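Local atomic coordinates of DNA repair protein RecO (Deinococcus radiodurans, PDB entry 1U5K), a protein that probably takes part in DNA repair and in recombination by the RecF pathway, and binds a zinc ion. Residues His93-Phe98 with Trp232-Pro237; Ile11-Arg15 with Leu50-Val56; Ser137-Leu141 with Leu214-Leu218. All blocks are in the same frame, centred on the assembly; numbering follows the deposited sequence.

Interaction 1 (His93-Phe98 with Trp232-Pro237); sequences HLMAEF and WRQLVP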
loop_
_atom_site.group_PDB
_atom_site.type_symbol
_atom_site.label_atom_id
_atom_site.label_comp_id
_atom_site.label_asym_id
_atom_site.label_seq_id
_atom_site.Cartn_x
_atom_site.Cartn_y
_atom_site.Cartn_z
ATOM N N HIS A 93 -9.682 6.752 -7.808
ATOM C CA HIS A 93 -8.793 5.687 -7.363
ATOM C C HIS A 93 -8.928 5.427 -5.860
ATOM O O HIS A 93 -8.993 4.280 -5.434
ATOM C CB HIS A 93 -7.394 6.114 -7.742
ATOM C CG HIS A 93 -6.343 5.051 -7.679
ATOM N ND1 HIS A 93 -6.610 3.710 -7.838
ATOM C CD2 HIS A 93 -5.000 5.155 -7.544
ATOM C CE1 HIS A 93 -5.479 3.031 -7.783
ATOM N NE2 HIS A 93 -4.493 3.881 -7.572
ATOM N N LEU A 94 -9.016 6.490 -5.072
ATOM C CA LEU A 94 -9.331 6.379 -3.659
ATOM C C LEU A 94 -10.660 5.655 -3.425
ATOM O O LEU A 94 -10.708 4.736 -2.614
ATOM C CB LEU A 94 -9.293 7.746 -2.986
ATOM C CG LEU A 94 -9.758 7.874 -1.539
ATOM C CD1 LEU A 94 -8.979 6.942 -0.636
ATOM C CD2 LEU A 94 -9.571 9.312 -1.108
ATOM N N MET A 95 -11.731 6.050 -4.104
ATOM C CA MET A 95 -13.030 5.409 -3.878
ATOM C C MET A 95 -12.913 3.923 -4.193
ATOM O O MET A 95 -13.479 3.121 -3.460
ATOM C CB MET A 95 -14.136 6.008 -4.737
ATOM C CG MET A 95 -14.384 7.463 -4.367
ATOM S SD MET A 95 -14.963 7.731 -2.700
ATOM C CE MET A 95 -13.502 7.846 -1.803
ATOM N N ALA A 96 -12.206 3.585 -5.268
ATOM C CA ALA A 96 -12.078 2.202 -5.699
ATOM C C ALA A 96 -11.408 1.327 -4.633
ATOM O O ALA A 96 -11.954 0.292 -4.242
ATOM C CB ALA A 96 -11.371 2.105 -7.021
ATOM N N GLU A 97 -10.244 1.758 -4.158
ATOM C CA GLU A 97 -9.475 0.977 -3.187
ATOM C C GLU A 97 -10.156 1.016 -1.813
ATOM O O GLU A 97 -10.191 0.034 -1.078
ATOM C CB GLU A 97 -8.015 1.449 -3.151
ATOM C CG GLU A 97 -7.230 1.130 -4.418
ATOM C CD GLU A 97 -6.913 -0.353 -4.582
ATOM O OE1 GLU A 97 -7.132 -1.169 -3.654
ATOM O OE2 GLU A 97 -6.404 -0.717 -5.659
ATOM N N PHE A 98 -10.807 2.130 -1.492
ATOM C CA PHE A 98 -11.505 2.253 -0.224
ATOM C C PHE A 98 -12.690 1.298 -0.202
ATOM O O PHE A 98 -12.876 0.553 0.767
ATOM C CB PHE A 98 -12.007 3.685 -0.004
ATOM C CG PHE A 98 -12.908 3.831 1.187
ATOM C CD1 PHE A 98 -12.400 3.896 2.475
ATOM C CD2 PHE A 98 -14.279 3.899 1.010
ATOM C CE1 PHE A 98 -13.268 4.039 3.577
ATOM C CE2 PHE A 98 -15.130 4.062 2.092
ATOM C CZ PHE A 98 -14.624 4.103 3.374
ATOM N N TRP A 232 -5.444 1.542 0.876
ATOM C CA TRP A 232 -6.172 2.674 0.329
ATOM C C TRP A 232 -5.789 3.983 0.991
ATOM O O TRP A 232 -5.981 5.052 0.421
ATOM C CB TRP A 232 -7.675 2.439 0.465
ATOM C CG TRP A 232 -8.178 2.375 1.861
ATOM C CD1 TRP A 232 -8.336 1.253 2.604
ATOM C CD2 TRP A 232 -8.602 3.473 2.679
ATOM N NE1 TRP A 232 -8.793 1.581 3.854
ATOM C CE2 TRP A 232 -8.982 2.938 3.923
ATOM C CE3 TRP A 232 -8.703 4.852 2.495
ATOM C CZ2 TRP A 232 -9.477 3.731 4.962
ATOM C CZ3 TRP A 232 -9.185 5.647 3.538
ATOM C CH2 TRP A 232 -9.541 5.084 4.764
ATOM N N ARG A 233 -5.215 3.918 2.189
ATOM C CA ARG A 233 -4.727 5.118 2.853
ATOM C C ARG A 233 -3.558 5.829 2.168
ATOM O O ARG A 233 -3.383 7.018 2.378
ATOM C CB ARG A 233 -4.349 4.816 4.292
ATOM C CG ARG A 233 -5.555 4.493 5.135
ATOM C CD ARG A 233 -5.357 3.286 5.978
ATOM N NE ARG A 233 -4.435 3.510 7.058
ATOM C CZ ARG A 233 -3.467 2.681 7.442
ATOM N NH1 ARG A 233 -3.161 1.546 6.825
ATOM N NH2 ARG A 233 -2.745 3.035 8.494
ATOM N N GLN A 234 -2.865 5.141 1.269
ATOM C CA GLN A 234 -1.916 5.759 0.348
ATOM C C GLN A 234 -2.538 6.864 -0.518
ATOM O O GLN A 234 -1.864 7.788 -0.989
ATOM C CB GLN A 234 -1.355 4.662 -0.550
ATOM C CG GLN A 234 -0.489 3.643 0.151
ATOM C CD GLN A 234 0.649 4.334 0.889
ATOM O OE1 GLN A 234 1.508 4.975 0.274
ATOM N NE2 GLN A 234 0.610 4.274 2.205
ATOM N N LEU A 235 -3.844 6.776 -0.741
ATOM C CA LEU A 235 -4.524 7.728 -1.596
ATOM C C LEU A 235 -5.284 8.857 -0.902
ATOM O O LEU A 235 -5.866 9.709 -1.574
ATOM C CB LEU A 235 -5.459 6.971 -2.539
ATOM C CG LEU A 235 -4.773 5.877 -3.343
ATOM C CD1 LEU A 235 -5.798 5.088 -4.131
ATOM C CD2 LEU A 235 -3.630 6.380 -4.221
ATOM N N VAL A 236 -5.283 8.886 0.428
ATOM C CA VAL A 236 -5.962 9.969 1.141
ATOM C C VAL A 236 -5.163 11.255 0.926
ATOM O O VAL A 236 -3.941 11.176 0.917
ATOM C CB VAL A 236 -6.091 9.596 2.627
ATOM C CG1 VAL A 236 -6.629 10.754 3.449
ATOM C CG2 VAL A 236 -7.014 8.406 2.775
ATOM N N PRO A 237 -5.777 12.408 0.662
ATOM C CA PRO A 237 -5.000 13.626 0.385
ATOM C C PRO A 237 -3.918 13.854 1.439
ATOM O O PRO A 237 -4.218 13.777 2.629
ATOM C CB PRO A 237 -6.033 14.754 0.478
ATOM C CG PRO A 237 -7.330 14.107 0.135
ATOM C CD PRO A 237 -7.223 12.670 0.589
#

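Interaction 2 (Ile11-Arg15 with Leu50-Val56); sequences IVIRR and LNLFHHV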
loop_
_atom_site.group_PDB
_atom_site.type_symbol
_atom_site.label_atom_id
_atom_site.label_comp_id
_atom_site.label_asym_id
_atom_site.label_seq_id
_atom_site.Cartn_x
_atom_site.Cartn_y
_atom_site.Cartn_z
ATOM N N ILE A 11 -18.052 -2.120 -12.609
ATOM C CA ILE A 11 -16.986 -1.156 -12.757
ATOM C C ILE A 11 -15.650 -1.773 -12.364
ATOM O O ILE A 11 -15.498 -2.304 -11.265
ATOM C CB ILE A 11 -17.311 0.044 -11.849
ATOM C CG1 ILE A 11 -18.581 0.728 -12.370
ATOM C CG2 ILE A 11 -16.164 1.029 -11.964
ATOM C CD1 ILE A 11 -19.153 1.761 -11.468
ATOM N N VAL A 12 -14.681 -1.586 -13.249
ATOM C CA VAL A 12 -13.327 -2.079 -13.077
ATOM C C VAL A 12 -12.669 -1.208 -12.030
ATOM O O VAL A 12 -12.593 0.001 -12.199
ATOM C CB VAL A 12 -12.509 -1.973 -14.375
ATOM C CG1 VAL A 12 -11.092 -2.467 -14.189
ATOM C CG2 VAL A 12 -13.164 -2.745 -15.468
ATOM N N ILE A 13 -12.234 -1.814 -10.937
ATOM C CA ILE A 13 -11.543 -1.114 -9.863
ATOM C C ILE A 13 -10.048 -1.419 -9.743
ATOM O O ILE A 13 -9.318 -0.684 -9.075
ATOM C CB ILE A 13 -12.265 -1.272 -8.519
ATOM C CG1 ILE A 13 -12.299 -2.724 -8.043
ATOM C CG2 ILE A 13 -13.632 -0.645 -8.619
ATOM C CD1 ILE A 13 -12.433 -2.901 -6.550
ATOM N N ARG A 14 -9.593 -2.483 -10.399
ATOM C CA ARG A 14 -8.185 -2.844 -10.430
ATOM C C ARG A 14 -7.914 -3.656 -11.694
ATOM O O ARG A 14 -8.722 -4.502 -12.072
ATOM C CB ARG A 14 -7.762 -3.641 -9.190
ATOM C CG ARG A 14 -6.285 -3.499 -8.872
ATOM C CD ARG A 14 -5.816 -4.119 -7.543
ATOM N NE ARG A 14 -6.492 -3.546 -6.380
ATOM C CZ ARG A 14 -7.480 -4.128 -5.716
ATOM N NH1 ARG A 14 -7.905 -5.346 -6.034
ATOM N NH2 ARG A 14 -8.035 -3.510 -4.686
ATOM N N ARG A 15 -6.757 -3.404 -12.299
ATOM C CA ARG A 15 -6.278 -4.081 -13.506
ATOM C C ARG A 15 -4.829 -4.478 -13.261
ATOM O O ARG A 15 -4.019 -3.639 -12.867
ATOM C CB ARG A 15 -6.412 -3.139 -14.701
ATOM C CG ARG A 15 -5.643 -3.521 -15.945
ATOM C CD ARG A 15 -5.752 -2.493 -17.060
ATOM N NE ARG A 15 -4.896 -2.865 -18.188
ATOM C CZ ARG A 15 -5.340 -3.319 -19.347
ATOM N NH1 ARG A 15 -6.634 -3.467 -19.549
ATOM N NH2 ARG A 15 -4.493 -3.621 -20.320
ATOM N N LEU A 50 -11.280 -3.139 -20.542
ATOM C CA LEU A 50 -11.097 -3.489 -19.140
ATOM C C LEU A 50 -10.168 -2.523 -18.397
ATOM O O LEU A 50 -9.193 -2.936 -17.774
ATOM C CB LEU A 50 -10.621 -4.936 -19.040
ATOM C CG LEU A 50 -11.603 -6.045 -19.432
ATOM C CD1 LEU A 50 -10.889 -7.386 -19.329
ATOM C CD2 LEU A 50 -12.860 -6.080 -18.586
ATOM N N ASN A 51 -10.399 -1.219 -18.501
ATOM C CA ASN A 51 -9.537 -0.274 -17.800
ATOM C C ASN A 51 -10.247 0.353 -16.612
ATOM O O ASN A 51 -11.473 0.325 -16.540
ATOM C CB ASN A 51 -9.009 0.808 -18.743
ATOM C CG ASN A 51 -7.783 0.348 -19.500
ATOM O OD1 ASN A 51 -6.662 0.313 -18.968
ATOM N ND2 ASN A 51 -8.006 -0.031 -20.753
ATOM N N LEU A 52 -9.455 0.905 -15.701
ATOM C CA LEU A 52 -9.985 1.424 -14.454
ATOM C C LEU A 52 -11.134 2.375 -14.718
ATOM O O LEU A 52 -11.058 3.231 -15.602
ATOM C CB LEU A 52 -8.949 2.179 -13.623
ATOM C CG LEU A 52 -8.095 1.369 -12.666
ATOM C CD1 LEU A 52 -7.248 2.283 -11.794
ATOM C CD2 LEU A 52 -8.963 0.491 -11.832
ATOM N N PHE A 53 -12.179 2.163 -13.926
ATOM C CA PHE A 53 -13.309 3.068 -13.846
ATOM C C PHE A 53 -14.308 2.885 -14.988
ATOM O O PHE A 53 -15.361 3.509 -14.990
ATOM C CB PHE A 53 -12.886 4.530 -13.651
ATOM C CG PHE A 53 -11.761 4.723 -12.656
ATOM C CD1 PHE A 53 -10.658 5.498 -12.974
ATOM C CD2 PHE A 53 -11.741 4.048 -11.452
ATOM C CE1 PHE A 53 -9.594 5.669 -12.083
ATOM C CE2 PHE A 53 -10.692 4.197 -10.569
ATOM C CZ PHE A 53 -9.611 5.000 -10.869
ATOM N N HIS A 54 -14.046 1.979 -15.917
ATOM C CA HIS A 54 -15.028 1.678 -16.950
ATOM C C HIS A 54 -16.147 0.810 -16.389
ATOM O O HIS A 54 -15.890 -0.086 -15.581
ATOM C CB HIS A 54 -14.351 0.929 -18.096
ATOM C CG HIS A 54 -13.519 1.790 -18.994
ATOM N ND1 HIS A 54 -12.841 1.271 -20.076
ATOM C CD2 HIS A 54 -13.294 3.125 -19.015
ATOM C CE1 HIS A 54 -12.215 2.248 -20.710
ATOM N NE2 HIS A 54 -12.500 3.387 -20.105
ATOM N N HIS A 55 -17.384 1.093 -16.787
ATOM C CA HIS A 55 -18.524 0.220 -16.509
ATOM C C HIS A 55 -18.571 -0.725 -17.703
ATOM O O HIS A 55 -18.762 -0.274 -18.834
ATOM C CB HIS A 55 -19.834 1.015 -16.355
ATOM C CG HIS A 55 -20.989 0.224 -15.822
ATOM N ND1 HIS A 55 -21.896 0.749 -14.927
ATOM C CD2 HIS A 55 -21.369 -1.060 -16.020
ATOM C CE1 HIS A 55 -22.792 -0.171 -14.612
ATOM N NE2 HIS A 55 -22.485 -1.287 -15.252
ATOM N N VAL A 56 -18.334 -2.011 -17.457
ATOM C CA VAL A 56 -18.311 -3.023 -18.503
ATOM C C VAL A 56 -19.359 -4.102 -18.285
ATOM O O VAL A 56 -19.741 -4.393 -17.151
ATOM C CB VAL A 56 -16.930 -3.667 -18.643
ATOM C CG1 VAL A 56 -15.904 -2.607 -18.983
ATOM C CG2 VAL A 56 -16.542 -4.447 -17.383
#

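Interaction 3 (Ser137-Leu141 with Leu214-Leu218); sequences SYKLL and LWRAL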
loop_
_atom_site.group_PDB
_atom_site.type_symbol
_atom_site.label_atom_id
_atom_site.label_comp_id
_atom_site.label_asym_id
_atom_site.label_seq_id
_atom_site.Cartn_x
_atom_site.Cartn_y
_atom_site.Cartn_z
ATOM N N SER A 137 -17.493 8.249 0.854
ATOM C CA SER A 137 -16.809 7.300 1.715
ATOM C C SER A 137 -17.514 7.130 3.077
ATOM O O SER A 137 -17.770 5.999 3.526
ATOM C CB SER A 137 -15.298 7.600 1.667
ATOM O OG SER A 137 -15.029 8.669 2.550
ATOM N N TYR A 138 -17.966 8.221 3.692
ATOM C CA TYR A 138 -18.724 8.134 4.939
ATOM C C TYR A 138 -20.091 7.479 4.738
ATOM O O TYR A 138 -20.517 6.623 5.525
ATOM C CB TYR A 138 -18.857 9.504 5.618
ATOM C CG TYR A 138 -17.737 9.896 6.536
ATOM C CD1 TYR A 138 -16.563 10.426 6.029
ATOM C CD2 TYR A 138 -17.832 9.722 7.925
ATOM C CE1 TYR A 138 -15.530 10.765 6.877
ATOM C CE2 TYR A 138 -16.816 10.103 8.784
ATOM C CZ TYR A 138 -15.653 10.620 8.248
ATOM O OH TYR A 138 -14.596 11.021 9.036
ATOM N N LYS A 139 -20.746 7.816 3.635
ATOM C CA LYS A 139 -22.006 7.183 3.302
ATOM C C LYS A 139 -21.902 5.678 3.143
ATOM O O LYS A 139 -22.780 4.952 3.593
ATOM C CB LYS A 139 -22.651 7.790 2.055
ATOM C CG LYS A 139 -24.115 7.437 1.913
ATOM C CD LYS A 139 -25.063 8.343 2.689
ATOM C CE LYS A 139 -26.502 7.868 2.523
ATOM N NZ LYS A 139 -27.405 8.352 3.586
ATOM N N LEU A 140 -20.828 5.207 2.518
ATOM C CA LEU A 140 -20.640 3.776 2.347
ATOM C C LEU A 140 -20.477 3.057 3.687
ATOM O O LEU A 140 -20.763 1.874 3.768
ATOM C CB LEU A 140 -19.447 3.461 1.444
ATOM C CG LEU A 140 -19.605 3.753 -0.043
ATOM C CD1 LEU A 140 -18.289 4.000 -0.793
ATOM C CD2 LEU A 140 -20.442 2.684 -0.717
ATOM N N LEU A 141 -19.997 3.718 4.735
ATOM C CA LEU A 141 -19.967 3.104 6.055
ATOM C C LEU A 141 -21.307 2.533 6.508
ATOM O O LEU A 141 -21.351 1.500 7.187
ATOM C CB LEU A 141 -19.458 4.076 7.119
ATOM C CG LEU A 141 -18.109 4.771 6.910
ATOM C CD1 LEU A 141 -17.828 5.795 8.005
ATOM C CD2 LEU A 141 -17.039 3.715 6.918
ATOM N N LEU A 214 -11.484 15.072 9.171
ATOM C CA LEU A 214 -12.429 14.117 8.600
ATOM C C LEU A 214 -11.772 12.887 7.970
ATOM O O LEU A 214 -12.240 11.770 8.199
ATOM C CB LEU A 214 -13.351 14.796 7.596
ATOM C CG LEU A 214 -14.229 15.909 8.171
ATOM C CD1 LEU A 214 -15.078 16.528 7.073
ATOM C CD2 LEU A 214 -15.132 15.299 9.234
ATOM N N TRP A 215 -10.691 13.088 7.223
ATOM C CA TRP A 215 -9.958 11.983 6.632
ATOM C C TRP A 215 -9.345 11.136 7.731
ATOM O O TRP A 215 -9.360 9.912 7.644
ATOM C CB TRP A 215 -8.856 12.426 5.669
ATOM C CG TRP A 215 -9.386 12.866 4.355
ATOM C CD1 TRP A 215 -9.288 14.130 3.836
ATOM C CD2 TRP A 215 -10.126 12.089 3.404
ATOM N NE1 TRP A 215 -9.911 14.176 2.617
ATOM C CE2 TRP A 215 -10.425 12.940 2.321
ATOM C CE3 TRP A 215 -10.582 10.770 3.355
ATOM C CZ2 TRP A 215 -11.159 12.517 1.218
ATOM C CZ3 TRP A 215 -11.311 10.346 2.246
ATOM C CH2 TRP A 215 -11.616 11.229 1.203
ATOM N N ARG A 216 -8.825 11.778 8.771
ATOM C CA ARG A 216 -8.136 11.065 9.836
ATOM C C ARG A 216 -9.086 10.171 10.613
ATOM O O ARG A 216 -8.768 9.020 10.906
ATOM C CB ARG A 216 -7.366 12.009 10.757
ATOM C CG ARG A 216 -6.020 12.439 10.182
ATOM C CD ARG A 216 -5.029 12.986 11.203
ATOM N NE ARG A 216 -5.648 14.091 11.931
ATOM C CZ ARG A 216 -5.637 15.355 11.528
ATOM N NH1 ARG A 216 -5.000 15.711 10.418
ATOM N NH2 ARG A 216 -6.256 16.271 12.257
ATOM N N ALA A 217 -10.269 10.688 10.910
ATOM C CA ALA A 217 -11.250 9.955 11.684
ATOM C C ALA A 217 -11.707 8.731 10.897
ATOM O O ALA A 217 -11.796 7.629 11.451
ATOM C CB ALA A 217 -12.396 10.851 12.014
ATOM N N LEU A 218 -11.934 8.939 9.604
ATOM C CA LEU A 218 -12.316 7.868 8.695
ATOM C C LEU A 218 -11.274 6.746 8.690
ATOM O O LEU A 218 -11.655 5.584 8.819
ATOM C CB LEU A 218 -12.580 8.406 7.290
ATOM C CG LEU A 218 -12.944 7.375 6.223
ATOM C CD1 LEU A 218 -14.291 6.832 6.538
ATOM C CD2 LEU A 218 -12.837 7.961 4.815
#

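Interaction 1 (His93-Phe98 with Trp232-Pro237)
A 3-10 turn and the loop after it can pack on a helix through side-chain rotamers alone, and the pairing of His93-Phe98 with Trp232-Pro237 illustrates this. No hydrogen bond crosses the interface; 397 Å² is buried by packing alone. Trp232, in the 3-10 turn, points its CA-CB bond toward the helix. Its chi1 in the p well and chi2 of -93° stand the indole beside Phe98, whose t rotamer turns the phenyl edge onto the indole face: an edge-to-face pair with the phenyl and the six-membered indole ring 4.9 Å apart between centroids and planes at 81°. Leu94, also t at chi1, sends CD1 to the indole rim, 3.8 Å from Trp232 CE3, while its CB lies 3.9 Å from Leu235 CB. Leu235, in the mt rotamer, sets CD1 over the imidazole of His93, 3.7 Å from the ring centroid, a CH-pi contact. Glu97 starts toward Trp232, CB to CB 3.8 Å, but its m, m conformation leads the carboxylate away to a salt bridge with Arg14. The segment 232-237 thus lies against helix 86-102 in the C-terminal helical region, with Trp215 of helix 211-225 touching Leu94, Val236 and Pro237, Ser137 of helix 129-141 touching Phe98, and Pro81 and Ala84 of the second subunit packing on His93 and Leu235.

Interaction 2 (Ile11-Arg15 with Leu50-Val56)
Where a strand meets a turn, backbone polar groups must find partners outside a regular ladder. Val12 is paired through both its backbone N and its O: Val12 N donates to His54 O (3.0 Å), and Val12 O accepts from Phe53 N (2.8 Å). His54 O also receives a CA-H...O contact from Ile11 CA at 3.2 Å. These partners come from a type II turn, Asn51 to His54, closed by His54 N to Asn51 O (3.1 Å). Beyond it, Ile11 and His55 form an antiparallel non-hydrogen-bonded pair, where strand 55-61 joins strand 5-17 and helps close the five-stranded OB-fold barrel. On the other edge of strand 5-17, Ile13 and Arg14 both face Thr26 in a classic beta bulge. Side chains complete the account: Arg15 NH1 donates to Leu50 O (3.2 Å) and also to Ser47 O, while Asn51 OD1 lies over its guanidinium face. Asn51 ND2 is hydrogen-bonded to Ser48 O, His54 ND1 to Ser49 O and His55 NE2 to Ser9 OG, and Arg14 forms salt bridges with Glu97 and Asp100.

Interaction 3 (Ser137-Leu141 with Leu214-Leu218)
Tyr138 and Leu218 dominate this meeting of two helices, burying 85 and 78 Å² of the 262 Å² total, and together they show how a long side chain bridges widely spaced axes. The Tyr138 CA-CB bond points sideways to the other segment, yet its hydroxyl reaches the neighbouring backbone, where Tyr138 OH donates to Leu214 O at 2.6 Å. Leu214 O also accepts the helical hydrogen bond from Leu218 N (3.2 Å), so the phenol adds a second donor to it. The short segments run in roughly the same direction, at 31°, with axes 11.8 Å apart, within the helical C-terminal region of RecO that also carries the zinc site; the contact itself lies away from the metal. Leu218 points toward helix 129-141: its CD1 sits over the Tyr138 ring, 4.3 Å from the centroid, in a CH-pi contact, and 4.0 Å from Leu141 CD1. Ser137, third with 38 Å², brings OG to 3.2 Å from Leu218 CD2 while hydrogen-bonded to Leu134 O of its own helix. Phe189 meets the Tyr138 ring edge-to-face.

How the interactions relate
The chemistry of the three contacts differs with their place in the fold. Interactions 1 and 3 are buried among the helices and rely mainly on apolar and aromatic packing, interaction 3 adding one hydrogen bond from side chain to backbone; interaction 2, partly buried in the barrel, is held mainly by backbone hydrogen bonds, with one from an arginine side chain. Interactions 1 and 3 meet through Trp215 and Ser137, at the junction of helices 86-102, 129-141 and 211-225. Interaction 1 also meets interaction 2: the Glu97 OE1 to Arg14 NH2 salt bridge (2.7 Å), with Ala96 against Ile13 and Phe53, joins helix 86-102 to the barrel. Interactions 2 and 3 do not touch, their nearest atoms being about 10 Å apart; interaction 1 touches both.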